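PDB 4Q5F: glutathione S-transferase 1 from Ascaris suum, which catalyses the conjugation of reduced glutathione to a wide range of hydrophobic electrophiles and can also act as a glutathione peroxidase. Local coordinates for residues 28-33 and 81-86; 97-102 and 149-154; 119-124 and 130-135. All coordinates share one frame; numbering follows the deposited sequence.

Interaction 1: 28-33 and 81-86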
loop_
_atom_site.group_PDB
_atom_site.type_symbol
_atom_site.label_atom_id
_atom_site.label_comp_id
_atom_site.label_asym_id
_atom_site.label_seq_id
_atom_site.Cartn_x
_atom_site.Cartn_y
_atom_site.Cartn_z
ATOM N N GLU B 28 13.418 -6.722 5.788
ATOM C CA GLU B 28 14.356 -5.841 6.481
ATOM C C GLU B 28 13.660 -4.666 7.156
ATOM O O GLU B 28 14.112 -4.177 8.191
ATOM C CB GLU B 28 15.402 -5.311 5.499
ATOM C CG GLU B 28 16.568 -4.582 6.155
ATOM C CD GLU B 28 17.380 -5.480 7.072
ATOM O OE1 GLU B 28 17.363 -6.714 6.871
ATOM O OE2 GLU B 28 18.034 -4.951 7.995
ATOM N N GLY B 29 12.570 -4.206 6.552
ATOM C CA GLY B 29 11.801 -3.108 7.104
ATOM C C GLY B 29 11.387 -3.390 8.535
ATOM O O GLY B 29 11.608 -2.571 9.426
ATOM N N ALA B 30 10.801 -4.563 8.756
ATOM C CA ALA B 30 10.386 -4.979 10.091
ATOM C C ALA B 30 11.580 -5.078 11.038
ATOM O O ALA B 30 11.521 -4.597 12.169
ATOM C CB ALA B 30 9.660 -6.312 10.020
ATOM N N ARG B 31 12.657 -5.708 10.573
ATOM C CA ARG B 31 13.870 -5.861 11.373
ATOM C C ARG B 31 14.369 -4.509 11.862
ATOM O O ARG B 31 14.674 -4.338 13.042
ATOM C CB ARG B 31 14.972 -6.537 10.557
ATOM C CG ARG B 31 14.655 -7.956 10.117
ATOM C CD ARG B 31 15.749 -8.502 9.217
ATOM N NE ARG B 31 15.439 -9.845 8.726
ATOM C CZ ARG B 31 15.518 -10.235 7.455
ATOM N NH1 ARG B 31 15.904 -9.397 6.499
ATOM N NH2 ARG B 31 15.209 -11.483 7.135
ATOM N N LEU B 32 14.449 -3.553 10.942
ATOM C CA LEU B 32 14.902 -2.205 11.258
ATOM C C LEU B 32 14.024 -1.563 12.328
ATOM O O LEU B 32 14.513 -0.854 13.206
ATOM C CB LEU B 32 14.889 -1.340 9.999
ATOM C CG LEU B 32 16.007 -1.620 8.998
ATOM C CD1 LEU B 32 15.657 -1.060 7.631
ATOM C CD2 LEU B 32 17.315 -1.028 9.494
ATOM N N ILE B 33 12.725 -1.819 12.250
ATOM C CA ILE B 33 11.778 -1.236 13.191
ATOM C C ILE B 33 11.951 -1.846 14.585
ATOM O O ILE B 33 11.832 -1.147 15.590
ATOM C CB ILE B 33 10.324 -1.396 12.695
ATOM C CG1 ILE B 33 10.128 -0.611 11.397
ATOM C CG2 ILE B 33 9.332 -0.884 13.734
ATOM C CD1 ILE B 33 8.887 -0.991 10.614
ATOM N N ARG B 81 3.501 -0.914 9.841
ATOM C CA ARG B 81 2.597 -0.008 10.534
ATOM C C ARG B 81 2.225 -0.545 11.910
ATOM O O ARG B 81 2.154 0.208 12.885
ATOM C CB ARG B 81 1.332 0.211 9.700
ATOM C CG ARG B 81 0.385 1.256 10.280
ATOM C CD ARG B 81 -0.760 1.581 9.329
ATOM N NE ARG B 81 -0.282 1.926 7.988
ATOM C CZ ARG B 81 -0.282 1.104 6.939
ATOM N NH1 ARG B 81 -0.751 -0.136 7.039
ATOM N NH2 ARG B 81 0.184 1.528 5.774
ATOM N N TYR B 82 1.984 -1.849 11.985
ATOM C CA TYR B 82 1.620 -2.476 13.247
ATOM C C TYR B 82 2.750 -2.323 14.258
ATOM O O TYR B 82 2.526 -1.917 15.397
ATOM C CB TYR B 82 1.294 -3.956 13.046
ATOM C CG TYR B 82 1.001 -4.678 14.339
ATOM C CD1 TYR B 82 -0.243 -4.573 14.947
ATOM C CD2 TYR B 82 1.969 -5.455 14.959
ATOM C CE1 TYR B 82 -0.515 -5.227 16.136
ATOM C CE2 TYR B 82 1.707 -6.112 16.146
ATOM C CZ TYR B 82 0.464 -5.995 16.729
ATOM O OH TYR B 82 0.196 -6.645 17.910
ATOM N N LEU B 83 3.965 -2.647 13.833
ATOM C CA LEU B 83 5.141 -2.487 14.679
ATOM C C LEU B 83 5.359 -1.024 15.038
ATOM O O LEU B 83 5.668 -0.695 16.183
ATOM C CB LEU B 83 6.381 -3.032 13.968
ATOM C CG LEU B 83 6.680 -4.521 14.147
ATOM C CD1 LEU B 83 5.419 -5.356 14.099
ATOM C CD2 LEU B 83 7.660 -4.995 13.084
ATOM N N GLY B 84 5.202 -0.153 14.049
ATOM C CA GLY B 84 5.418 1.268 14.242
ATOM C C GLY B 84 4.530 1.847 15.323
ATOM O O GLY B 84 4.993 2.591 16.187
ATOM N N ARG B 85 3.248 1.501 15.272
ATOM C CA ARG B 85 2.280 1.997 16.241
ATOM C C ARG B 85 2.524 1.402 17.623
ATOM O O ARG B 85 2.391 2.092 18.634
ATOM C CB ARG B 85 0.861 1.687 15.766
ATOM C CG ARG B 85 0.411 2.590 14.635
ATOM C CD ARG B 85 -0.726 1.998 13.824
ATOM N NE ARG B 85 -1.995 2.015 14.548
ATOM C CZ ARG B 85 -3.189 2.150 13.974
ATOM N NH1 ARG B 85 -3.295 2.290 12.656
ATOM N NH2 ARG B 85 -4.286 2.151 14.720
ATOM N N GLN B 86 2.888 0.125 17.660
ATOM C CA GLN B 86 3.197 -0.544 18.918
ATOM C C GLN B 86 4.382 0.110 19.621
ATOM O O GLN B 86 4.428 0.152 20.851
ATOM C CB GLN B 86 3.506 -2.025 18.674
ATOM C CG GLN B 86 2.283 -2.885 18.398
ATOM C CD GLN B 86 1.338 -2.953 19.580
ATOM O OE1 GLN B 86 1.766 -3.053 20.729
ATOM N NE2 GLN B 86 0.040 -2.892 19.303
#
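I33 and G84 mark the nearest backbone approach of two helices that run almost parallel: their CA atoms are 6.9 Å apart, and the segment axes come within 9.8 Å at an angle of only 8°. This is the thioredoxin-like N-terminal domain, where helices 27-37 and 76-86 lie next to each other against the mixed sheet; A30 rests on L18 of strand 16-21 and L83 on L66 of strand 65-68. The touching side chains are all apolar and the contact is buried. L83 meets both A30 and I33, with different parts for each: its CB packs against I33, while the outer methyl CD2 reaches 3.9 Å from A30 CB. With CG1 of I33 held beside the backbone N (chi1 -64°), it is the other branch, CG2, that makes the close contacts of I33 with helix 76-86. The residue as a whole also touches W167 and L170 of helix 167-182, tying this pair to the C-terminal domain. The same I33 methyl reaches the backbone next along: I33 CG2 lies 3.7 Å from L83 CB and 4.2 Å from G84 N.

Interaction 2: 97-102 and 149-154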
loop_
_atom_site.group_PDB
_atom_site.type_symbol
_atom_site.label_atom_id
_atom_site.label_comp_id
_atom_site.label_asym_id
_atom_site.label_seq_id
_atom_site.Cartn_x
_atom_site.Cartn_y
_atom_site.Cartn_z
ATOM N N GLU B 97 0.110 10.197 11.720
ATOM C CA GLU B 97 0.137 8.790 11.338
ATOM C C GLU B 97 -0.280 8.624 9.883
ATOM O O GLU B 97 0.265 7.790 9.160
ATOM C CB GLU B 97 -0.791 7.963 12.230
ATOM C CG GLU B 97 -0.320 7.807 13.668
ATOM C CD GLU B 97 -0.847 6.537 14.318
ATOM O OE1 GLU B 97 -0.696 5.451 13.718
ATOM O OE2 GLU B 97 -1.421 6.624 15.424
ATOM N N ALA B 98 -1.254 9.424 9.463
ATOM C CA ALA B 98 -1.734 9.384 8.090
ATOM C C ALA B 98 -0.677 9.929 7.136
ATOM O O ALA B 98 -0.465 9.379 6.057
ATOM C CB ALA B 98 -3.024 10.171 7.963
ATOM N N GLN B 99 -0.014 11.009 7.539
ATOM C CA GLN B 99 1.043 11.601 6.727
ATOM C C GLN B 99 2.199 10.619 6.566
ATOM O O GLN B 99 2.839 10.572 5.515
ATOM C CB GLN B 99 1.543 12.907 7.349
ATOM C CG GLN B 99 0.528 14.042 7.326
ATOM C CD GLN B 99 0.160 14.482 5.920
ATOM O OE1 GLN B 99 0.925 14.295 4.973
ATOM N NE2 GLN B 99 -1.021 15.069 5.779
ATOM N N VAL B 100 2.465 9.837 7.611
ATOM C CA VAL B 100 3.475 8.787 7.540
ATOM C C VAL B 100 3.035 7.744 6.514
ATOM O O VAL B 100 3.819 7.342 5.659
ATOM C CB VAL B 100 3.709 8.117 8.921
ATOM C CG1 VAL B 100 4.624 6.881 8.800
ATOM C CG2 VAL B 100 4.271 9.136 9.914
ATOM N N ASP B 101 1.779 7.318 6.599
ATOM C CA ASP B 101 1.228 6.373 5.634
ATOM C C ASP B 101 1.321 6.939 4.224
ATOM O O ASP B 101 1.620 6.219 3.270
ATOM C CB ASP B 101 -0.238 6.067 5.952
ATOM C CG ASP B 101 -0.407 5.232 7.203
ATOM O OD1 ASP B 101 0.607 4.736 7.739
ATOM O OD2 ASP B 101 -1.564 5.062 7.641
ATOM N N SER B 102 1.066 8.238 4.103
ATOM C CA SER B 102 0.994 8.892 2.805
ATOM C C SER B 102 2.338 8.857 2.087
ATOM O O SER B 102 2.416 8.468 0.923
ATOM C CB SER B 102 0.528 10.340 2.966
ATOM O OG SER B 102 0.235 10.922 1.707
ATOM N N GLU B 149 11.586 14.448 -1.934
ATOM C CA GLU B 149 12.416 15.530 -1.424
ATOM C C GLU B 149 11.559 16.749 -1.097
ATOM O O GLU B 149 11.815 17.453 -0.120
ATOM C CB GLU B 149 13.485 15.896 -2.453
ATOM C CG GLU B 149 14.802 16.363 -1.861
ATOM C CD GLU B 149 15.902 16.440 -2.902
ATOM O OE1 GLU B 149 15.574 16.581 -4.099
ATOM O OE2 GLU B 149 17.092 16.350 -2.530
ATOM N N LYS B 150 10.545 16.992 -1.923
ATOM C CA LYS B 150 9.590 18.070 -1.686
ATOM C C LYS B 150 8.896 17.867 -0.347
ATOM O O LYS B 150 8.819 18.779 0.476
ATOM C CB LYS B 150 8.549 18.106 -2.808
ATOM C CG LYS B 150 7.280 18.886 -2.472
ATOM C CD LYS B 150 6.348 18.984 -3.670
ATOM C CE LYS B 150 5.013 19.601 -3.281
ATOM N NZ LYS B 150 4.195 19.966 -4.471
ATOM N N PHE B 151 8.383 16.658 -0.149
ATOM C CA PHE B 151 7.680 16.290 1.072
ATOM C C PHE B 151 8.594 16.452 2.280
ATOM O O PHE B 151 8.178 16.940 3.331
ATOM C CB PHE B 151 7.216 14.839 0.971
ATOM C CG PHE B 151 6.178 14.456 1.986
ATOM C CD1 PHE B 151 6.546 14.026 3.249
ATOM C CD2 PHE B 151 4.832 14.515 1.669
ATOM C CE1 PHE B 151 5.588 13.668 4.178
ATOM C CE2 PHE B 151 3.872 14.156 2.594
ATOM C CZ PHE B 151 4.250 13.733 3.849
ATOM N N LEU B 152 9.843 16.032 2.116
ATOM C CA LEU B 152 10.836 16.119 3.177
ATOM C C LEU B 152 11.089 17.568 3.578
ATOM O O LEU B 152 11.466 17.850 4.716
ATOM C CB LEU B 152 12.143 15.472 2.715
ATOM C CG LEU B 152 13.333 15.552 3.672
ATOM C CD1 LEU B 152 13.000 14.930 5.021
ATOM C CD2 LEU B 152 14.542 14.869 3.051
ATOM N N ALA B 153 10.877 18.483 2.636
ATOM C CA ALA B 153 11.129 19.900 2.872
ATOM C C ALA B 153 9.970 20.572 3.604
ATOM O O ALA B 153 10.146 21.647 4.177
ATOM C CB ALA B 153 11.411 20.612 1.560
ATOM N N LYS B 154 8.790 19.953 3.574
ATOM C CA LYS B 154 7.667 20.439 4.372
ATOM C C LYS B 154 8.120 20.534 5.813
ATOM O O LYS B 154 7.922 21.543 6.485
ATOM C CB LYS B 154 6.488 19.465 4.365
ATOM C CG LYS B 154 5.908 19.062 3.026
ATOM C CD LYS B 154 4.955 17.870 3.213
ATOM C CE LYS B 154 3.802 18.185 4.178
ATOM N NZ LYS B 154 3.024 16.974 4.572
#
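The amide of Q99 comes up to the rim of the F151 ring rather than over its face. Its oxygen lies near the ring plane, with Q99 OE1 3.6 Å from F151 CZ and 3.8 Å from F151 CE2, and the amide is turned 28° from the ring. The two helices behind these groups, 94-114 and 129-155, belong to the all-helical C-terminal domain of the glutathione transferases, and here they are well separated: the nearest CA pair, Q99 and F151, is 9.9 Å apart, so long side chains do the bridging. F151 spans much of that gap because its CG is anti to the backbone N (chi1 -164°), which sends the ring toward Q99; F151 CZ also comes 3.8 Å from the backbone Q99 O. K154 reaches the same side-chain oxygen by another route. Its methylene CD lies 3.7 Å above the plane of the F151 ring, displaced toward the rim, and a bend at chi3 (59°) carries the ammonium onward to meet the Q99 side chain at about a right angle. K154 NZ ends 3.4 Å from Q99 OE1, but the angle is poor and the pair is not a hydrogen bond. The firm polar partner of Q99 is on its other amide atom: NE2 donates to V72 O of the second subunit, which is consistent with the oxygen, not the nitrogen, facing F151. K150, one residue before F151, likewise donates to T58 O of that subunit. What remains between these two helix segments is therefore weakly polar: the amide oxygen is set against the slightly positive hydrogen edge of a phenyl ring, with an ammonium close enough to add a probably favourable electrostatic pull.

Interaction 3: 119-124 and 130-135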
loop_
_atom_site.group_PDB
_atom_site.type_symbol
_atom_site.label_atom_id
_atom_site.label_comp_id
_atom_site.label_asym_id
_atom_site.label_seq_id
_atom_site.Cartn_x
_atom_site.Cartn_y
_atom_site.Cartn_z
ATOM N N ARG B 119 15.841 -7.613 -11.257
ATOM C CA ARG B 119 16.667 -8.775 -11.561
ATOM C C ARG B 119 17.502 -8.592 -12.824
ATOM O O ARG B 119 18.645 -9.046 -12.886
ATOM C CB ARG B 119 15.797 -10.027 -11.668
ATOM C CG ARG B 119 15.242 -10.484 -10.330
ATOM C CD ARG B 119 14.203 -11.580 -10.482
ATOM N NE ARG B 119 14.725 -12.746 -11.190
ATOM C CZ ARG B 119 15.582 -13.617 -10.669
ATOM N NH1 ARG B 119 16.037 -13.454 -9.434
ATOM N NH2 ARG B 119 15.997 -14.651 -11.389
ATOM N N VAL B 120 16.937 -7.934 -13.830
ATOM C CA VAL B 120 17.696 -7.596 -15.027
ATOM C C VAL B 120 18.830 -6.652 -14.636
ATOM O O VAL B 120 19.936 -6.741 -15.167
ATOM C CB VAL B 120 16.796 -6.942 -16.105
ATOM C CG1 VAL B 120 17.615 -6.448 -17.297
ATOM C CG2 VAL B 120 15.733 -7.925 -16.573
ATOM N N LEU B 121 18.553 -5.762 -13.690
ATOM C CA LEU B 121 19.548 -4.796 -13.238
ATOM C C LEU B 121 20.582 -5.438 -12.322
ATOM O O LEU B 121 21.747 -5.044 -12.327
ATOM C CB LEU B 121 18.868 -3.623 -12.530
ATOM C CG LEU B 121 18.125 -2.645 -13.442
ATOM C CD1 LEU B 121 17.362 -1.624 -12.613
ATOM C CD2 LEU B 121 19.086 -1.942 -14.395
ATOM N N ALA B 122 20.160 -6.425 -11.538
ATOM C CA ALA B 122 21.083 -7.156 -10.679
ATOM C C ALA B 122 21.889 -8.163 -11.499
ATOM O O ALA B 122 22.919 -8.663 -11.045
ATOM C CB ALA B 122 20.330 -7.862 -9.569
ATOM N N GLY B 123 21.412 -8.454 -12.706
ATOM C CA GLY B 123 22.097 -9.363 -13.608
ATOM C C GLY B 123 21.591 -10.790 -13.522
ATOM O O GLY B 123 22.087 -11.672 -14.222
ATOM N N PHE B 124 20.598 -11.020 -12.668
ATOM C CA PHE B 124 20.059 -12.360 -12.461
ATOM C C PHE B 124 19.178 -12.805 -13.625
ATOM O O PHE B 124 18.946 -14.000 -13.814
ATOM C CB PHE B 124 19.256 -12.408 -11.159
ATOM C CG PHE B 124 20.062 -12.070 -9.936
ATOM C CD1 PHE B 124 21.316 -12.627 -9.741
ATOM C CD2 PHE B 124 19.570 -11.192 -8.986
ATOM C CE1 PHE B 124 22.062 -12.316 -8.619
ATOM C CE2 PHE B 124 20.312 -10.878 -7.864
ATOM C CZ PHE B 124 21.559 -11.440 -7.681
ATOM N N GLU B 130 21.405 -1.319 -19.891
ATOM C CA GLU B 130 21.494 0.058 -20.365
ATOM C C GLU B 130 20.134 0.591 -20.807
ATOM O O GLU B 130 19.789 1.739 -20.526
ATOM C CB GLU B 130 22.490 0.160 -21.521
ATOM N N LYS B 131 19.367 -0.245 -21.499
ATOM C CA LYS B 131 18.027 0.130 -21.936
ATOM C C LYS B 131 17.135 0.418 -20.733
ATOM O O LYS B 131 16.539 1.492 -20.634
ATOM C CB LYS B 131 17.405 -0.991 -22.774
ATOM C CG LYS B 131 15.970 -0.722 -23.223
ATOM C CD LYS B 131 15.274 -1.995 -23.682
ATOM C CE LYS B 131 13.757 -1.847 -23.635
ATOM N NZ LYS B 131 13.250 -1.655 -22.243
ATOM N N VAL B 132 17.044 -0.556 -19.832
ATOM C CA VAL B 132 16.193 -0.457 -18.649
ATOM C C VAL B 132 16.492 0.813 -17.851
ATOM O O VAL B 132 15.571 1.486 -17.386
ATOM C CB VAL B 132 16.340 -1.733 -17.764
ATOM C CG1 VAL B 132 15.788 -1.534 -16.329
ATOM C CG2 VAL B 132 15.675 -2.925 -18.458
ATOM N N LEU B 133 17.769 1.149 -17.705
ATOM C CA LEU B 133 18.143 2.349 -16.967
ATOM C C LEU B 133 17.532 3.598 -17.598
ATOM O O LEU B 133 16.935 4.423 -16.908
ATOM C CB LEU B 133 19.664 2.497 -16.889
ATOM C CG LEU B 133 20.423 1.506 -16.001
ATOM C CD1 LEU B 133 21.909 1.825 -16.026
ATOM C CD2 LEU B 133 19.902 1.509 -14.569
ATOM N N LYS B 134 17.670 3.721 -18.914
ATOM C CA LYS B 134 17.222 4.914 -19.621
ATOM C C LYS B 134 15.706 4.946 -19.813
ATOM O O LYS B 134 15.100 6.018 -19.806
ATOM C CB LYS B 134 17.917 5.015 -20.982
ATOM N N GLU B 135 15.098 3.773 -19.972
ATOM C CA GLU B 135 13.679 3.680 -20.317
ATOM C C GLU B 135 12.749 3.402 -19.131
ATOM O O GLU B 135 11.531 3.539 -19.264
ATOM C CB GLU B 135 13.472 2.608 -21.394
ATOM C CG GLU B 135 13.919 3.033 -22.790
ATOM C CD GLU B 135 13.051 4.134 -23.377
ATOM O OE1 GLU B 135 11.836 4.160 -23.088
ATOM O OE2 GLU B 135 13.585 4.979 -24.127
#
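This is a wholly apolar contact between two helices that follow each other in the chain: L121 and V120, on the short helix 118-122, meet V132 and L133 in the first turns of the long helix 129-155. It sits at an end of the molecule, its centre about 21 Å from the centre of the chain, and is only partly buried. L121 carries most of it. Its methyl CD2 touches both partners, 3.6 Å from L133 CD2, where the two leucines meet tip to tip, and 3.8 Å from V132 CG1. That valine methyl in turn nestles against the fork of the leucine, with V132 CG1 also 3.9 Å from L121 CG and 4.0 Å from L121 CD1. The rotation of V132 explains the division of labour: CG1 lies anti to the backbone N (chi1 164°) and goes to L121, whereas the second branch goes to V120, more loosely, with V120 CG1 4.2 Å from V132 CG2. In the helical C-terminal domain this pairing closes the turn through which the chain reverses into helix 129-155. Helix 118-122 ends at G123 in the pattern of a Schellman motif, with F124 N directed at R119 O and G123 N at V120 O, although both bonds are weak; the positive phi of G123, 95°, suits glycine. R119 reaches past this end to form a salt bridge with E125. V132 also touches C117, and L133 packs on I183, after helix 167-182. Away from the annotated glutathione site, a bound glutathione approaches the side chain of V132 to about 4 Å, nearest atoms.

Interactions 1 and 2 are buried, interaction 3 only partly so. Interaction 1 belongs to the N-terminal domain and is apolar in its side chains, between close, nearly parallel helices. Interactions 2 and 3 both use helix 129-155 of the C-terminal domain but far apart along it, their centres 29 Å from each other, and along the chain interaction 3 is nested within the loop closed by interaction 2. Interaction 3 is again apolar, yet it lies toward the periphery; interaction 2 is weakly polar, and interactions 1 and 2 both border the second subunit. These two are joined directly: R81 NE forms a salt bridge with D101 OD1 at 3.0 Å, linking the two domains, and the same pair of residues also bridges across to the second subunit.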